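Local atomic coordinates of peptide synthetase, module 7 (Actinoplanes teichomyceticus, PDB entry 4TX3), a protein that forms part of module 7 of a peptide synthetase, belongs to the condensation-domain family and probably serves in the nonribosomal production of a peptide. Residues P262-A267 against P318-V323; L273-A278 against L457-D462. All coordinates share one frame; numbering follows the deposited sequence.

Both contacts are made by helix 261-278, its early turns in interaction 1 and its last turns in interaction 2. Their centres lie about 15 Å apart and their nearest atoms about 7 Å, so they do not touch. Along the chain the order is 262-267, 273-278, 318-323, 457-462, which makes the two contacts cross. In interaction 1 the helix packs on the start of helix 320-334; in interaction 2 it meets the irregular tail that follows helix 429-448. One helix of the condensation-type fold is thus joined, at two points along its length, to the next helix along the chain, beyond two strands, and to the C-terminal end of the modelled chain.

Interaction 1: residues P262-A267 against P318-V323; sequences PQLVQA and PTFLEV
A267 and F320 sit at the tight centre of this buried contact. The A267 methyl, CB, packs 3.6 Å from V323 CG1 and 3.8 Å from F320 CE1, lying oblique to the F320 ring. F320 holds CG anti to its backbone N (chi1 168°), which carries the ring across to helix 261-278. There its edge faces the backbone: F320 CE1 is 3.5 Å from L264 O, which lies in the ring plane. The side chains of L264 and F320 cross at about a right angle, with L264 CD2 3.9 Å from F320 CZ. Were F320 cut back to an alanine, the loss of the ring would be likely to open a gap beside L264 and A267 and cost L250 of helix 244-255 a packing partner. The packing thus joins helix 261-278 to the first turn of helix 320-334, and that turn begins with a capping box. T319, at the N-cap, accepts from E322 N through OG1 (2.9 Å), while E322 OE1 takes T319 N at 2.7 Å on its anti side. This end is the looser one: T319 is partly exposed, L321 and E322 are exposed, and outside the capping box E322 has a long, weak ion pair with R453.

Interaction 2: residues L273-A278 against L457-D462; sequences LTRYGA and LDILLD
R275 reaches from the last turns of helix 261-278 to the carbonyl of L457 and the side chain of I459, and carries most of the helix's share in the contact. Its CB already points toward the 457-462 segment. The next carbon makes the first touch, CG lying 4.0 Å from I459 CG2. The chain then bends at chi2 (67°), bringing the guanidinium alongside the tail instead of letting it run straight out from the helix. R275 NE is 3.4 Å from L457 O, and beyond CZ the branch NH2 comes to 3.3 Å from the same L457 O. Both are weak hydrogen bonds, each bent to 131°, with the oxygen set obliquely to the guanidinium, so one carbonyl is shared by two poorly aimed N-H groups. The other branch, NH1, has an apolar neighbour, I459 CD1 at 3.5 Å. I459 covers one face of the guanidinium, with CG1 4.0 Å above its plane and offset toward the rim.

The helix that supplies the arginine closes in a Schellman motif: A278 N bonds back to L273 O and G277 N to T274 O, with G277, at positive phi, as the C-prime residue. The tail opposite is neither helix nor strand, but it has a local turn of its own. D458 OD1 accepts from L460 N at 3.1 Å, an Asx turn, the donor standing above the carboxylate plane.

R275 and D458 have opposite charges but make no ion pair, NH2 being 6.2 Å from OD1. D458 instead forms a salt bridge with R441 through OD2, fastening the tail to helix 429-448, where R438 also bonds to I459 O and to the hydroxyl of Y276.

Interaction 1: residues P262-A267 against P318-V323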
ATOM      1  N   PRO B 262      14.585 -11.171  10.169  1.00 42.63           N
ATOM      2  CA  PRO B 262      13.952 -12.500  10.051  1.00 38.03           C
ATOM      3  C   PRO B 262      14.948 -13.653  10.109  1.00 32.91           C
ATOM      4  O   PRO B 262      14.640 -14.709  10.660  1.00 35.68           O
ATOM      5  CB  PRO B 262      13.269 -12.447   8.681  1.00 30.71           C
ATOM      6  CG  PRO B 262      13.001 -10.992   8.462  1.00 34.08           C
ATOM      7  CD  PRO B 262      14.146 -10.256   9.092  1.00 35.92           C
ATOM      8  N   GLN B 263      16.145 -13.447   9.580  1.00 35.84           N
ATOM      9  CA  GLN B 263      17.147 -14.512   9.596  1.00 36.52           C
ATOM     10  C   GLN B 263      17.815 -14.649  10.979  1.00 34.91           C
ATOM     11  O   GLN B 263      18.168 -15.748  11.391  1.00 34.35           O
ATOM     12  CB  GLN B 263      18.199 -14.268   8.509  1.00 37.55           C
ATOM     13  CG  GLN B 263      17.647 -14.249   7.094  1.00 38.53           C
ATOM     14  CD  GLN B 263      18.732 -14.037   6.041  1.00 48.68           C
ATOM     15  OE1 GLN B 263      19.801 -13.499   6.322  1.00 56.17           O
ATOM     16  NE2 GLN B 263      18.462 -14.480   4.823  1.00 52.21           N
ATOM     17  N   LEU B 264      17.981 -13.536  11.693  1.00 38.08           N
ATOM     18  CA  LEU B 264      18.528 -13.574  13.047  1.00 35.04           C
ATOM     19  C   LEU B 264      17.658 -14.402  13.971  1.00 34.84           C
ATOM     20  O   LEU B 264      18.163 -15.205  14.755  1.00 34.79           O
ATOM     21  CB  LEU B 264      18.670 -12.167  13.623  1.00 37.31           C
ATOM     22  CG  LEU B 264      19.707 -11.242  12.989  1.00 42.11           C
ATOM     23  CD1 LEU B 264      19.878 -10.021  13.841  1.00 46.45           C
ATOM     24  CD2 LEU B 264      21.018 -11.933  12.831  1.00 43.94           C
ATOM     25  N   VAL B 265      16.350 -14.190  13.881  1.00 33.48           N
ATOM     26  CA  VAL B 265      15.388 -14.908  14.715  1.00 33.68           C
ATOM     27  C   VAL B 265      15.329 -16.373  14.279  1.00 33.83           C
ATOM     28  O   VAL B 265      15.179 -17.283  15.098  1.00 31.70           O
ATOM     29  CB  VAL B 265      13.974 -14.256  14.636  1.00 32.36           C
ATOM     30  CG1 VAL B 265      12.962 -15.059  15.420  1.00 26.73           C
ATOM     31  CG2 VAL B 265      14.025 -12.807  15.144  1.00 28.42           C
ATOM     32  N   GLN B 266      15.467 -16.609  12.982  1.00 32.76           N
ATOM     33  CA  GLN B 266      15.501 -17.983  12.506  1.00 33.99           C
ATOM     34  C   GLN B 266      16.707 -18.719  13.082  1.00 33.14           C
ATOM     35  O   GLN B 266      16.608 -19.890  13.462  1.00 28.80           O
ATOM     36  CB  GLN B 266      15.525 -18.022  10.988  1.00 30.48           C
ATOM     37  CG  GLN B 266      15.510 -19.409  10.442  1.00 31.65           C
ATOM     38  CD  GLN B 266      15.418 -19.400   8.945  1.00 37.36           C
ATOM     39  OE1 GLN B 266      15.128 -18.360   8.349  1.00 36.01           O
ATOM     40  NE2 GLN B 266      15.678 -20.555   8.312  1.00 34.90           N
ATOM     41  N   ALA B 267      17.840 -18.023  13.165  1.00 32.19           N
ATOM     42  CA  ALA B 267      19.038 -18.603  13.773  1.00 29.46           C
ATOM     43  C   ALA B 267      18.761 -18.976  15.223  1.00 33.50           C
ATOM     44  O   ALA B 267      18.935 -20.127  15.631  1.00 32.33           O
ATOM     45  CB  ALA B 267      20.196 -17.637  13.688  1.00 30.75           C
ATOM     46  N   PRO B 318      28.039 -24.283  17.295  1.00 35.34           N
ATOM     47  CA  PRO B 318      28.256 -22.979  16.657  1.00 34.96           C
ATOM     48  C   PRO B 318      27.900 -21.774  17.544  1.00 33.78           C
ATOM     49  O   PRO B 318      26.942 -21.814  18.320  1.00 30.59           O
ATOM     50  CB  PRO B 318      27.318 -23.021  15.442  1.00 36.33           C
ATOM     51  CG  PRO B 318      26.750 -24.416  15.398  1.00 36.70           C
ATOM     52  CD  PRO B 318      26.854 -24.970  16.756  1.00 35.42           C
ATOM     53  N   THR B 319      28.679 -20.708  17.426  1.00 34.12           N
ATOM     54  CA  THR B 319      28.253 -19.415  17.948  1.00 36.41           C
ATOM     55  C   THR B 319      26.974 -18.989  17.234  1.00 40.37           C
ATOM     56  O   THR B 319      26.697 -19.448  16.109  1.00 38.10           O
ATOM     57  CB  THR B 319      29.295 -18.331  17.731  1.00 34.48           C
ATOM     58  OG1 THR B 319      29.369 -18.037  16.326  1.00 37.19           O
ATOM     59  CG2 THR B 319      30.648 -18.784  18.237  1.00 36.90           C
ATOM     60  N   PHE B 320      26.205 -18.117  17.880  1.00 37.69           N
ATOM     61  CA  PHE B 320      25.024 -17.528  17.257  1.00 33.74           C
ATOM     62  C   PHE B 320      25.366 -16.960  15.895  1.00 34.92           C
ATOM     63  O   PHE B 320      24.663 -17.208  14.911  1.00 37.43           O
ATOM     64  CB  PHE B 320      24.430 -16.425  18.142  1.00 33.23           C
ATOM     65  CG  PHE B 320      23.402 -15.586  17.452  1.00 33.51           C
ATOM     66  CD1 PHE B 320      22.153 -16.111  17.142  1.00 33.65           C
ATOM     67  CD2 PHE B 320      23.683 -14.273  17.092  1.00 33.06           C
ATOM     68  CE1 PHE B 320      21.206 -15.337  16.486  1.00 34.78           C
ATOM     69  CE2 PHE B 320      22.735 -13.488  16.440  1.00 31.96           C
ATOM     70  CZ  PHE B 320      21.496 -14.013  16.141  1.00 29.90           C
ATOM     71  N   LEU B 321      26.457 -16.205  15.846  1.00 34.95           N
ATOM     72  CA  LEU B 321      26.892 -15.566  14.609  1.00 34.90           C
ATOM     73  C   LEU B 321      27.225 -16.600  13.537  1.00 35.78           C
ATOM     74  O   LEU B 321      26.944 -16.384  12.354  1.00 35.34           O
ATOM     75  CB  LEU B 321      28.106 -14.670  14.862  1.00 33.46           C
ATOM     76  CG  LEU B 321      27.915 -13.332  15.560  1.00 35.00           C
ATOM     77  CD1 LEU B 321      29.284 -12.727  15.805  1.00 35.63           C
ATOM     78  CD2 LEU B 321      27.053 -12.412  14.712  1.00 33.06           C
ATOM     79  N   GLU B 322      27.821 -17.718  13.941  1.00 33.37           N
ATOM     80  CA  GLU B 322      28.059 -18.803  12.995  1.00 36.74           C
ATOM     81  C   GLU B 322      26.741 -19.375  12.457  1.00 34.31           C
ATOM     82  O   GLU B 322      26.650 -19.724  11.265  1.00 35.28           O
ATOM     83  CB  GLU B 322      28.921 -19.903  13.634  1.00 40.71           C
ATOM     84  CG  GLU B 322      30.416 -19.510  13.684  1.00 51.03           C
ATOM     85  CD  GLU B 322      31.276 -20.356  14.634  1.00 53.20           C
ATOM     86  OE1 GLU B 322      30.740 -20.906  15.627  1.00 45.52           O
ATOM     87  OE2 GLU B 322      32.504 -20.453  14.379  1.00 58.40           O
ATOM     88  N   VAL B 323      25.717 -19.444  13.310  1.00 31.93           N
ATOM     89  CA  VAL B 323      24.426 -19.970  12.877  1.00 32.12           C
ATOM     90  C   VAL B 323      23.757 -19.021  11.878  1.00 34.55           C
ATOM     91  O   VAL B 323      23.205 -19.463  10.863  1.00 31.93           O
ATOM     92  CB  VAL B 323      23.482 -20.213  14.050  1.00 31.62           C
ATOM     93  CG1 VAL B 323      22.134 -20.701  13.535  1.00 27.65           C
ATOM     94  CG2 VAL B 323      24.088 -21.223  15.022  1.00 31.26           C
TER

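Interaction 2: residues L273-A278 against L457-D462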
ATOM      1  N   LEU B 273      15.854 -25.038  19.294  1.00 32.87           N
ATOM      2  CA  LEU B 273      15.332 -26.377  19.026  1.00 31.74           C
ATOM      3  C   LEU B 273      16.429 -27.429  19.228  1.00 34.77           C
ATOM      4  O   LEU B 273      16.164 -28.501  19.753  1.00 32.74           O
ATOM      5  CB  LEU B 273      14.740 -26.459  17.616  1.00 27.84           C
ATOM      6  CG  LEU B 273      13.456 -25.645  17.405  1.00 31.87           C
ATOM      7  CD1 LEU B 273      13.147 -25.496  15.934  1.00 29.80           C
ATOM      8  CD2 LEU B 273      12.284 -26.294  18.120  1.00 29.44           C
ATOM      9  N   THR B 274      17.659 -27.121  18.823  1.00 32.70           N
ATOM     10  CA  THR B 274      18.768 -28.024  19.088  1.00 35.12           C
ATOM     11  C   THR B 274      18.898 -28.219  20.596  1.00 33.42           C
ATOM     12  O   THR B 274      19.056 -29.328  21.073  1.00 36.10           O
ATOM     13  CB  THR B 274      20.100 -27.497  18.511  1.00 37.83           C
ATOM     14  OG1 THR B 274      20.046 -27.514  17.078  1.00 38.46           O
ATOM     15  CG2 THR B 274      21.251 -28.378  18.962  1.00 32.80           C
ATOM     16  N   ARG B 275      18.792 -27.125  21.334  1.00 34.65           N
ATOM     17  CA  ARG B 275      18.843 -27.132  22.788  1.00 33.18           C
ATOM     18  C   ARG B 275      17.646 -27.866  23.410  1.00 31.38           C
ATOM     19  O   ARG B 275      17.739 -28.402  24.497  1.00 37.27           O
ATOM     20  CB  ARG B 275      18.910 -25.684  23.274  1.00 35.62           C
ATOM     21  CG  ARG B 275      19.308 -25.521  24.706  1.00 40.10           C
ATOM     22  CD  ARG B 275      20.750 -25.940  24.965  1.00 41.91           C
ATOM     23  NE  ARG B 275      21.125 -25.569  26.330  1.00 43.58           N
ATOM     24  CZ  ARG B 275      20.686 -26.186  27.430  1.00 47.24           C
ATOM     25  NH1 ARG B 275      19.860 -27.230  27.359  1.00 45.40           N
ATOM     26  NH2 ARG B 275      21.080 -25.763  28.617  1.00 54.31           N
ATOM     27  N   TYR B 276      16.513 -27.868  22.722  1.00 32.99           N
ATOM     28  CA  TYR B 276      15.343 -28.613  23.180  1.00 32.23           C
ATOM     29  C   TYR B 276      15.451 -30.111  22.937  1.00 41.85           C
ATOM     30  O   TYR B 276      14.645 -30.891  23.487  1.00 36.31           O
ATOM     31  CB  TYR B 276      14.076 -28.131  22.491  1.00 33.81           C
ATOM     32  CG  TYR B 276      13.134 -27.380  23.410  1.00 34.99           C
ATOM     33  CD1 TYR B 276      11.991 -27.983  23.909  1.00 34.39           C
ATOM     34  CD2 TYR B 276      13.381 -26.070  23.757  1.00 31.47           C
ATOM     35  CE1 TYR B 276      11.127 -27.300  24.730  1.00 35.83           C
ATOM     36  CE2 TYR B 276      12.538 -25.384  24.589  1.00 35.01           C
ATOM     37  CZ  TYR B 276      11.413 -25.992  25.071  1.00 36.96           C
ATOM     38  OH  TYR B 276      10.583 -25.260  25.890  1.00 36.64           O
ATOM     39  N   GLY B 277      16.412 -30.505  22.090  1.00 33.44           N
ATOM     40  CA  GLY B 277      16.634 -31.901  21.775  1.00 32.76           C
ATOM     41  C   GLY B 277      16.321 -32.340  20.357  1.00 38.15           C
ATOM     42  O   GLY B 277      16.179 -33.536  20.107  1.00 40.20           O
ATOM     43  N   ALA B 278      16.229 -31.406  19.419  1.00 33.29           N
ATOM     44  CA  ALA B 278      15.832 -31.765  18.065  1.00 33.16           C
ATOM     45  C   ALA B 278      16.994 -32.185  17.179  1.00 34.02           C
ATOM     46  O   ALA B 278      16.783 -32.543  16.020  1.00 33.82           O
ATOM     47  CB  ALA B 278      15.090 -30.611  17.411  1.00 31.19           C
ATOM     48  N   LEU B 457      23.665 -21.705  26.097  1.00 44.82           N
ATOM     49  CA  LEU B 457      22.378 -21.020  26.188  1.00 40.50           C
ATOM     50  C   LEU B 457      21.685 -21.397  27.496  1.00 40.78           C
ATOM     51  O   LEU B 457      21.529 -22.577  27.814  1.00 41.75           O
ATOM     52  CB  LEU B 457      21.478 -21.360  24.997  1.00 32.69           C
ATOM     53  CG  LEU B 457      21.916 -20.886  23.606  1.00 40.84           C
ATOM     54  CD1 LEU B 457      20.880 -21.251  22.554  1.00 35.90           C
ATOM     55  CD2 LEU B 457      22.229 -19.388  23.553  1.00 30.90           C
ATOM     56  N   ASP B 458      21.292 -20.386  28.260  1.00 40.53           N
ATOM     57  CA  ASP B 458      20.539 -20.600  29.483  1.00 40.23           C
ATOM     58  C   ASP B 458      19.041 -20.641  29.176  1.00 40.82           C
ATOM     59  O   ASP B 458      18.470 -19.674  28.689  1.00 42.99           O
ATOM     60  CB  ASP B 458      20.855 -19.505  30.498  1.00 41.94           C
ATOM     61  CG  ASP B 458      20.104 -19.690  31.815  1.00 54.23           C
ATOM     62  OD1 ASP B 458      19.737 -20.840  32.147  1.00 50.07           O
ATOM     63  OD2 ASP B 458      19.871 -18.676  32.516  1.00 59.19           O
ATOM     64  N   ILE B 459      18.412 -21.771  29.450  1.00 39.20           N
ATOM     65  CA  ILE B 459      16.986 -21.917  29.218  1.00 39.81           C
ATOM     66  C   ILE B 459      16.245 -22.188  30.521  1.00 42.11           C
ATOM     67  O   ILE B 459      15.094 -22.638  30.508  1.00 44.90           O
ATOM     68  CB  ILE B 459      16.685 -23.061  28.249  1.00 39.64           C
ATOM     69  CG1 ILE B 459      17.144 -24.381  28.870  1.00 43.34           C
ATOM     70  CG2 ILE B 459      17.344 -22.807  26.914  1.00 39.96           C
ATOM     71  CD1 ILE B 459      16.814 -25.580  28.073  1.00 44.48           C
ATOM     72  N   LEU B 460      16.911 -21.949  31.643  1.00 40.74           N
ATOM     73  CA  LEU B 460      16.257 -22.080  32.929  1.00 44.28           C
ATOM     74  C   LEU B 460      15.169 -21.027  33.018  1.00 44.94           C
ATOM     75  O   LEU B 460      15.425 -19.854  32.749  1.00 49.39           O
ATOM     76  CB  LEU B 460      17.254 -21.925  34.077  1.00 48.90           C
ATOM     77  CG  LEU B 460      16.607 -22.099  35.452  1.00 53.10           C
ATOM     78  CD1 LEU B 460      16.204 -23.552  35.655  1.00 50.11           C
ATOM     79  CD2 LEU B 460      17.529 -21.616  36.560  1.00 48.21           C
ATOM     80  N   LEU B 461      13.953 -21.444  33.359  1.00 41.44           N
ATOM     81  CA  LEU B 461      12.848 -20.503  33.513  1.00 49.33           C
ATOM     82  C   LEU B 461      12.432 -20.350  34.977  1.00 56.29           C
ATOM     83  O   LEU B 461      12.229 -21.350  35.685  1.00 60.21           O
ATOM     84  CB  LEU B 461      11.637 -20.943  32.682  1.00 49.81           C
ATOM     85  CG  LEU B 461      11.654 -20.807  31.165  1.00 45.83           C
ATOM     86  CD1 LEU B 461      10.437 -21.518  30.581  1.00 34.97           C
ATOM     87  CD2 LEU B 461      11.716 -19.341  30.738  1.00 37.04           C
ATOM     88  N   ASP B 462      12.304 -19.093  35.412  1.00 61.17           N
ATOM     89  CA  ASP B 462      11.764 -18.736  36.733  1.00 64.46           C
ATOM     90  C   ASP B 462      10.287 -19.140  36.851  1.00 69.98           C
ATOM     91  O   ASP B 462       9.599 -19.309  35.839  1.00 67.71           O
ATOM     92  CB  ASP B 462      11.912 -17.230  36.978  1.00 63.45           C
ATOM     93  CG  ASP B 462      11.610 -16.393  35.720  1.00 78.77           C
ATOM     94  OD1 ASP B 462      11.900 -16.879  34.598  1.00 78.41           O
ATOM     95  OD2 ASP B 462      11.061 -15.267  35.844  1.00 75.69           O
TER